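Local coordinates for protein diphthine synthase (Aeropyrum pernix, PDB 1WDE) that probably catalyses the S-adenosyl-L-methionine-dependent trimethylation of a modified histidine in translation elongation factor 2, a step of diphthamide biosynthesis, at residues L211-V216 with E233-A238; R68-R73 with T98-L103; F134-G139 with I249-S254. One frame throughout, in Å; residues are numbered along the deposited sequence.

Contact 1 of 3, residues L211-V216 with E233-A238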
# COMPACT_ATOMS: atom_id res chain seq x y z
N LEU A 211 -13.65 15.55 1.72
CA LEU A 211 -13.54 14.50 2.73
C LEU A 211 -12.28 14.65 3.58
O LEU A 211 -11.24 15.03 3.07
CB LEU A 211 -13.46 13.13 2.07
CG LEU A 211 -14.68 12.67 1.30
CD1 LEU A 211 -14.33 11.42 0.49
CD2 LEU A 211 -15.80 12.41 2.31
N PRO A 212 -12.38 14.32 4.88
CA PRO A 212 -11.23 14.39 5.78
C PRO A 212 -10.39 13.17 5.40
O PRO A 212 -10.85 12.28 4.66
CB PRO A 212 -11.85 14.25 7.17
CG PRO A 212 -13.00 13.31 6.91
CD PRO A 212 -13.59 13.90 5.62
N SER A 213 -9.16 13.11 5.88
CA SER A 213 -8.29 11.98 5.57
C SER A 213 -7.19 11.92 6.59
O SER A 213 -6.97 12.88 7.33
CB SER A 213 -7.71 12.12 4.15
OG SER A 213 -6.86 13.26 4.05
N VAL A 214 -6.51 10.78 6.65
CA VAL A 214 -5.44 10.60 7.61
C VAL A 214 -4.20 10.25 6.80
O VAL A 214 -4.25 9.41 5.91
CB VAL A 214 -5.77 9.45 8.61
CG1 VAL A 214 -4.85 9.51 9.82
CG2 VAL A 214 -7.24 9.54 9.04
N LEU A 215 -3.10 10.91 7.12
CA LEU A 215 -1.82 10.69 6.44
C LEU A 215 -0.99 9.92 7.47
O LEU A 215 -0.79 10.39 8.58
CB LEU A 215 -1.16 12.04 6.11
CG LEU A 215 0.18 11.93 5.36
CD1 LEU A 215 -0.06 11.44 3.94
CD2 LEU A 215 0.87 13.29 5.33
N VAL A 216 -0.53 8.73 7.11
CA VAL A 216 0.22 7.91 8.06
C VAL A 216 1.56 7.38 7.54
O VAL A 216 1.70 7.05 6.38
CB VAL A 216 -0.61 6.66 8.49
CG1 VAL A 216 0.02 6.00 9.74
CG2 VAL A 216 -2.05 7.05 8.74
N GLU A 233 -8.60 18.47 0.22
CA GLU A 233 -8.30 19.72 -0.48
C GLU A 233 -7.07 20.34 0.21
O GLU A 233 -6.12 20.75 -0.45
CB GLU A 233 -9.50 20.67 -0.37
CG GLU A 233 -9.37 21.99 -1.10
CD GLU A 233 -9.16 21.81 -2.57
OE1 GLU A 233 -8.06 22.16 -3.05
OE2 GLU A 233 -10.08 21.32 -3.26
N ARG A 234 -7.11 20.40 1.53
CA ARG A 234 -6.00 20.95 2.31
C ARG A 234 -4.71 20.17 2.10
O ARG A 234 -3.64 20.75 1.97
CB ARG A 234 -6.34 20.96 3.80
CG ARG A 234 -7.26 22.09 4.24
CD ARG A 234 -7.18 22.29 5.74
NE ARG A 234 -5.81 22.60 6.15
CZ ARG A 234 -5.41 22.72 7.42
NH1 ARG A 234 -6.27 22.55 8.41
NH2 ARG A 234 -4.14 23.01 7.69
N LEU A 235 -4.81 18.85 2.07
CA LEU A 235 -3.63 18.01 1.89
C LEU A 235 -3.04 18.14 0.51
O LEU A 235 -1.82 18.09 0.35
CB LEU A 235 -3.99 16.54 2.14
CG LEU A 235 -2.89 15.48 2.00
CD1 LEU A 235 -1.68 15.84 2.87
CD2 LEU A 235 -3.47 14.12 2.44
N SER A 236 -3.91 18.32 -0.48
CA SER A 236 -3.48 18.41 -1.88
C SER A 236 -2.48 19.53 -2.15
O SER A 236 -1.70 19.44 -3.10
CB SER A 236 -4.69 18.61 -2.80
OG SER A 236 -5.30 19.87 -2.54
N THR A 237 -2.50 20.58 -1.34
CA THR A 237 -1.57 21.70 -1.55
C THR A 237 -0.52 21.81 -0.44
O THR A 237 0.22 22.78 -0.37
CB THR A 237 -2.32 23.06 -1.63
OG1 THR A 237 -3.08 23.27 -0.44
CG2 THR A 237 -3.27 23.08 -2.82
N ALA A 238 -0.47 20.83 0.45
CA ALA A 238 0.48 20.87 1.54
C ALA A 238 1.81 20.20 1.16
O ALA A 238 1.83 19.12 0.56
CB ALA A 238 -0.11 20.20 2.75

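Contact 2 of 3, residues R68-R73 with T98-L103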
# COMPACT_ATOMS: atom_id res chain seq x y z
N ARG A 68 11.63 -6.03 -14.19
CA ARG A 68 11.56 -6.81 -15.41
C ARG A 68 12.09 -8.21 -15.18
O ARG A 68 11.68 -9.15 -15.85
CB ARG A 68 12.33 -6.12 -16.55
CG ARG A 68 11.66 -4.83 -17.03
CD ARG A 68 12.39 -4.19 -18.21
NE ARG A 68 12.25 -4.95 -19.45
CZ ARG A 68 13.15 -5.81 -19.91
NH1 ARG A 68 12.93 -6.45 -21.06
NH2 ARG A 68 14.28 -6.04 -19.25
N ASP A 69 13.00 -8.37 -14.23
CA ASP A 69 13.55 -9.69 -13.92
C ASP A 69 12.46 -10.58 -13.35
O ASP A 69 12.31 -11.74 -13.75
CB ASP A 69 14.70 -9.59 -12.92
CG ASP A 69 15.96 -8.98 -13.51
OD1 ASP A 69 16.42 -9.47 -14.57
OD2 ASP A 69 16.49 -8.02 -12.93
N LEU A 70 11.68 -10.04 -12.42
CA LEU A 70 10.62 -10.81 -11.79
C LEU A 70 9.34 -10.83 -12.64
O LEU A 70 8.57 -11.78 -12.57
CB LEU A 70 10.33 -10.26 -10.39
CG LEU A 70 11.54 -10.10 -9.46
CD1 LEU A 70 11.10 -9.64 -8.08
CD2 LEU A 70 12.28 -11.43 -9.35
N GLU A 71 9.12 -9.80 -13.44
CA GLU A 71 7.93 -9.74 -14.27
C GLU A 71 8.14 -10.26 -15.69
O GLU A 71 7.35 -11.06 -16.19
CB GLU A 71 7.39 -8.30 -14.33
CG GLU A 71 7.19 -7.64 -12.98
CD GLU A 71 6.32 -6.40 -13.06
OE1 GLU A 71 6.48 -5.63 -14.03
OE2 GLU A 71 5.48 -6.20 -12.16
N GLU A 72 9.21 -9.81 -16.34
CA GLU A 72 9.52 -10.22 -17.70
C GLU A 72 10.26 -11.56 -17.72
O GLU A 72 9.88 -12.48 -18.45
CB GLU A 72 10.40 -9.17 -18.40
CG GLU A 72 9.91 -7.72 -18.31
CD GLU A 72 8.68 -7.45 -19.16
OE1 GLU A 72 8.71 -7.76 -20.37
OE2 GLU A 72 7.69 -6.91 -18.63
N ARG A 73 11.30 -11.67 -16.91
CA ARG A 73 12.11 -12.88 -16.83
C ARG A 73 11.79 -13.74 -15.61
O ARG A 73 12.67 -14.38 -15.04
CB ARG A 73 13.60 -12.49 -16.83
CG ARG A 73 14.06 -11.76 -18.10
CD ARG A 73 15.48 -11.19 -17.97
NE ARG A 73 15.51 -9.90 -17.27
CZ ARG A 73 15.11 -8.74 -17.80
NH1 ARG A 73 14.65 -8.70 -19.04
NH2 ARG A 73 15.17 -7.63 -17.08
N THR A 98 1.77 -6.05 -4.36
CA THR A 98 2.84 -6.40 -5.30
C THR A 98 2.19 -7.47 -6.17
O THR A 98 1.11 -7.95 -5.84
CB THR A 98 4.06 -7.04 -4.61
OG1 THR A 98 3.77 -8.41 -4.32
CG2 THR A 98 4.39 -6.30 -3.32
N THR A 99 2.81 -7.83 -7.29
CA THR A 99 2.23 -8.87 -8.12
C THR A 99 2.99 -10.20 -7.99
O THR A 99 2.91 -11.05 -8.88
CB THR A 99 2.19 -8.46 -9.61
OG1 THR A 99 3.49 -7.99 -10.01
CG2 THR A 99 1.15 -7.37 -9.85
N HIS A 100 3.70 -10.39 -6.88
CA HIS A 100 4.47 -11.62 -6.66
C HIS A 100 3.63 -12.91 -6.58
O HIS A 100 4.18 -14.01 -6.61
CB HIS A 100 5.33 -11.49 -5.41
CG HIS A 100 6.36 -10.40 -5.49
ND1 HIS A 100 6.81 -9.90 -6.70
CD2 HIS A 100 6.99 -9.69 -4.53
CE1 HIS A 100 7.67 -8.93 -6.47
NE2 HIS A 100 7.80 -8.78 -5.17
N SER A 101 2.31 -12.79 -6.47
CA SER A 101 1.46 -13.99 -6.44
C SER A 101 1.52 -14.67 -7.82
O SER A 101 1.30 -15.88 -7.93
CB SER A 101 0.01 -13.63 -6.09
OG SER A 101 -0.48 -12.58 -6.91
N SER A 102 1.82 -13.90 -8.86
CA SER A 102 1.94 -14.44 -10.21
C SER A 102 3.18 -15.32 -10.25
O SER A 102 3.17 -16.39 -10.84
CB SER A 102 2.04 -13.33 -11.25
OG SER A 102 0.80 -12.68 -11.43
N LEU A 103 4.25 -14.87 -9.60
CA LEU A 103 5.47 -15.66 -9.57
C LEU A 103 5.16 -17.00 -8.88
O LEU A 103 5.53 -18.06 -9.37
CB LEU A 103 6.57 -14.93 -8.80
CG LEU A 103 8.03 -15.15 -9.23
CD1 LEU A 103 8.94 -14.51 -8.21
CD2 LEU A 103 8.35 -16.63 -9.36
O HOH W 1 6.26 -7.14 -9.95

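Contact 3 of 3, residues F134-G139 with I249-S254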
# COMPACT_ATOMS: atom_id res chain seq x y z
N PHE A 134 -10.68 -2.16 12.18
CA PHE A 134 -10.13 -3.08 11.19
C PHE A 134 -11.22 -3.59 10.26
O PHE A 134 -11.04 -3.64 9.04
CB PHE A 134 -9.47 -4.28 11.90
CG PHE A 134 -9.17 -5.43 10.99
CD1 PHE A 134 -10.00 -6.54 10.95
CD2 PHE A 134 -8.09 -5.38 10.12
CE1 PHE A 134 -9.76 -7.59 10.04
CE2 PHE A 134 -7.84 -6.42 9.21
CZ PHE A 134 -8.68 -7.52 9.18
N TYR A 135 -12.38 -3.90 10.83
CA TYR A 135 -13.52 -4.45 10.08
C TYR A 135 -14.07 -3.53 9.00
O TYR A 135 -14.71 -4.01 8.05
CB TYR A 135 -14.66 -4.78 11.05
CG TYR A 135 -14.25 -5.68 12.19
CD1 TYR A 135 -14.09 -7.06 12.00
CD2 TYR A 135 -14.01 -5.14 13.45
CE1 TYR A 135 -13.70 -7.88 13.04
CE2 TYR A 135 -13.62 -5.94 14.51
CZ TYR A 135 -13.47 -7.31 14.30
OH TYR A 135 -13.09 -8.10 15.35
N ARG A 136 -13.84 -2.23 9.14
CA ARG A 136 -14.36 -1.25 8.20
C ARG A 136 -13.46 -0.88 7.06
O ARG A 136 -13.84 -0.09 6.20
CB ARG A 136 -14.80 0.03 8.94
CG ARG A 136 -15.98 -0.19 9.89
CD ARG A 136 -16.59 1.12 10.34
NE ARG A 136 -17.29 1.79 9.24
CZ ARG A 136 -17.66 3.06 9.28
NH1 ARG A 136 -17.38 3.79 10.35
NH2 ARG A 136 -18.31 3.60 8.25
N PHE A 137 -12.24 -1.41 7.04
CA PHE A 137 -11.36 -1.10 5.92
C PHE A 137 -11.86 -1.83 4.70
O PHE A 137 -12.23 -3.02 4.78
CB PHE A 137 -9.91 -1.49 6.21
CG PHE A 137 -9.19 -0.49 7.06
CD1 PHE A 137 -9.28 -0.55 8.45
CD2 PHE A 137 -8.52 0.59 6.48
CE1 PHE A 137 -8.74 0.45 9.25
CE2 PHE A 137 -7.96 1.61 7.28
CZ PHE A 137 -8.09 1.54 8.66
N GLY A 138 -11.90 -1.11 3.59
CA GLY A 138 -12.36 -1.71 2.34
C GLY A 138 -11.26 -1.83 1.30
O GLY A 138 -10.10 -2.16 1.61
N GLY A 139 -11.62 -1.58 0.04
CA GLY A 139 -10.68 -1.66 -1.07
C GLY A 139 -9.48 -0.72 -0.94
O GLY A 139 -9.55 0.31 -0.24
N ILE A 249 -8.65 7.39 3.65
CA ILE A 249 -9.82 8.26 3.38
C ILE A 249 -10.99 7.48 4.00
O ILE A 249 -11.56 6.58 3.39
CB ILE A 249 -10.04 8.45 1.86
CG1 ILE A 249 -8.78 9.08 1.22
CG2 ILE A 249 -11.28 9.35 1.60
CD1 ILE A 249 -8.76 8.97 -0.32
N PRO A 250 -11.37 7.84 5.22
CA PRO A 250 -12.44 7.13 5.90
C PRO A 250 -13.86 7.32 5.42
O PRO A 250 -14.18 8.30 4.72
CB PRO A 250 -12.28 7.59 7.34
CG PRO A 250 -11.98 9.03 7.17
CD PRO A 250 -11.09 9.11 5.91
N ALA A 251 -14.69 6.32 5.73
CA ALA A 251 -16.11 6.40 5.45
C ALA A 251 -16.52 7.15 6.70
O ALA A 251 -15.68 7.40 7.58
CB ALA A 251 -16.75 5.01 5.43
N ARG A 252 -17.79 7.50 6.82
CA ARG A 252 -18.25 8.23 8.00
C ARG A 252 -17.85 7.50 9.27
O ARG A 252 -18.25 6.35 9.49
CB ARG A 252 -19.77 8.40 7.94
CG ARG A 252 -20.28 9.35 8.96
CD ARG A 252 -21.48 10.10 8.43
NE ARG A 252 -22.02 10.94 9.48
CZ ARG A 252 -22.98 11.83 9.29
NH1 ARG A 252 -23.48 12.01 8.07
NH2 ARG A 252 -23.42 12.54 10.32
N LEU A 253 -17.07 8.16 10.13
CA LEU A 253 -16.59 7.53 11.35
C LEU A 253 -17.68 7.23 12.35
O LEU A 253 -18.63 7.98 12.50
CB LEU A 253 -15.57 8.43 12.05
CG LEU A 253 -14.31 8.74 11.24
CD1 LEU A 253 -13.46 9.77 11.95
CD2 LEU A 253 -13.57 7.44 11.02
N SER A 254 -17.50 6.12 13.05
CA SER A 254 -18.43 5.73 14.10
C SER A 254 -18.05 6.61 15.29
O SER A 254 -16.93 7.11 15.37
CB SER A 254 -18.24 4.25 14.45
OG SER A 254 -17.34 4.10 15.53

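Contact 1 of 3, residues L211-V216 with E233-A238
L235, from the short helix 232-236, reaches S213 and L215, two residues apart on strand 213-217 of the mixed sheet. CD2 packs on the hydroxyl, S213 OG, at 3.9 Å, whereas CD1 only approaches L215 CD2, 4.4 Å away, in a loose apolar contact. With CG anti to the backbone N, chi1 180° carries the branch toward the strand, where one methyl goes to each residue. At the S213 end the backbones stay apart, the CA atoms of S213 and L235 being 8.5 Å from each other, and side chains alone bridge the distance. The packed side is closed further by helix 184-202, whose V188 touches L235 and whose P184 touches L215; V240 and Y245 also lie on L215, which stands near L173, a probable S-adenosyl-L-methionine-binding residue. Solvent lies elsewhere: E233, R234 and, just beyond the helix, T237 are exposed and do not touch the strand. After one last turn, closed by A238 N to L235 O (3.1 Å), the chain leaves the helix. S213 OG, turned between its own N and carbonyl carbon (chi1 64°), is buried without a polar partner in the model. The two segments thus meet by apolar packing with no directional bond between them, and this packing covers a hydroxyl at some probable energetic cost.

Contact 2 of 3, residues R68-R73 with T98-L103
The H100 imidazole receives L70 CD1 obliquely at CE1, 3.9 Å away, while one of its faces carries T98 CB, offset toward the rim. Its far nitrogen, NE2, is hydrogen-bonded to E39, so the ring is held by a polar anchor at one point and apolar contact at others. The other flat group, the R73 guanidinium, takes no part across the contact; its NE bonds D69 OD1 (2.9 Å) in a salt bridge within segment 68-73. H100 N donates to T98 OG1 at 3.2 Å, an ST turn that leads into helix 100-109; T98 OG1 is also bonded to P94 O. On the exposed side a water ties the segments together, donating to E71 OE2 at a rather short 2.5 Å and hydrogen-bonded to T99 OG1 at 2.9 Å. E71 gets there because its chain runs extended beyond CG (chi2 -164°) and meets the threonine side chain at about a right angle. The contact thus grades from a buried L70-H100 pair to a hydrated rim. It lies within the tetrapyrrole-methylase family region, with H100 not far from D93, a probable S-adenosyl-L-methionine-binding residue. L70 and L103 have the nearest CA atoms, 7.4 Å apart, yet their side chains are linked through I77, which touches both. Helix 74-77 thereby sits beside helices 67-71 and 100-109, and Y41, in the loop that follows strand 35-39 of the parallel sheet, covers L70 and H100.

Contact 3 of 3, residues F134-G139 with I249-S254
R136 closes a 3-10 turn, 134-136, just before strand 137-143 and faces A251 in the irregular loop 249-254, their CA atoms 8.3 Å apart. From there its side chain, bent at chi3 (69°), presents the guanidinium end-on to a single backbone oxygen. NH1 donates to R252 O at 2.8 Å. NH2 donates to the same R252 O at 3.0 Å, and both bonds are bent. The oxygen lies practically in the guanidinium plane, and both nitrogens come from the same face of the carbonyl plane, tilted out of it. A251 CB approaches NH2 obliquely at 3.5 Å. S254 N is at the guanidinium edge, 3.6 Å from NH1; both are donors, and both go to E257 OE1, R136 NH1 in a salt bridge. NH2 also bonds G166 O, so three acceptors share the guanidinium's N-H groups. With a leucine at R136, R252 O would probably lose both donors and E257 its charged mate, leaving the loop less firmly tied to the 3-10 turn. S254 is the N-cap of helix 255-264, its side chain capping a backbone N there, and with its own N bonded to E257 this is consistent with a capping box. H168 of strand 168-173 pairs with the backbones of R136 and G138 and stacks edge-to-face with F137. The contact thus joins strand 137-143, outermost of the mixed sheet within this chain, to the link between strand 246-249 and helix 255-264.

Contacts 1 and 3 are neighbours on the mixed sheet, their centres 16 Å apart. They meet where P212 O packs on P250 CD at 3.4 Å and L211 CD1 on I249 CG2 at 3.8 Å; in sequence, contact 1 is nested within the loop that contact 3 closes. Contact 2 belongs to the parallel-sheet half, its centre about 33 Å from that of contact 1 and 31 Å from that of contact 3. The probable S-adenosyl-L-methionine site draws on both halves: the L215 side chain is about 5 Å from that of L173, and the H100 side chain about 8 Å from that of D93. Contact 3 lies away from these residues.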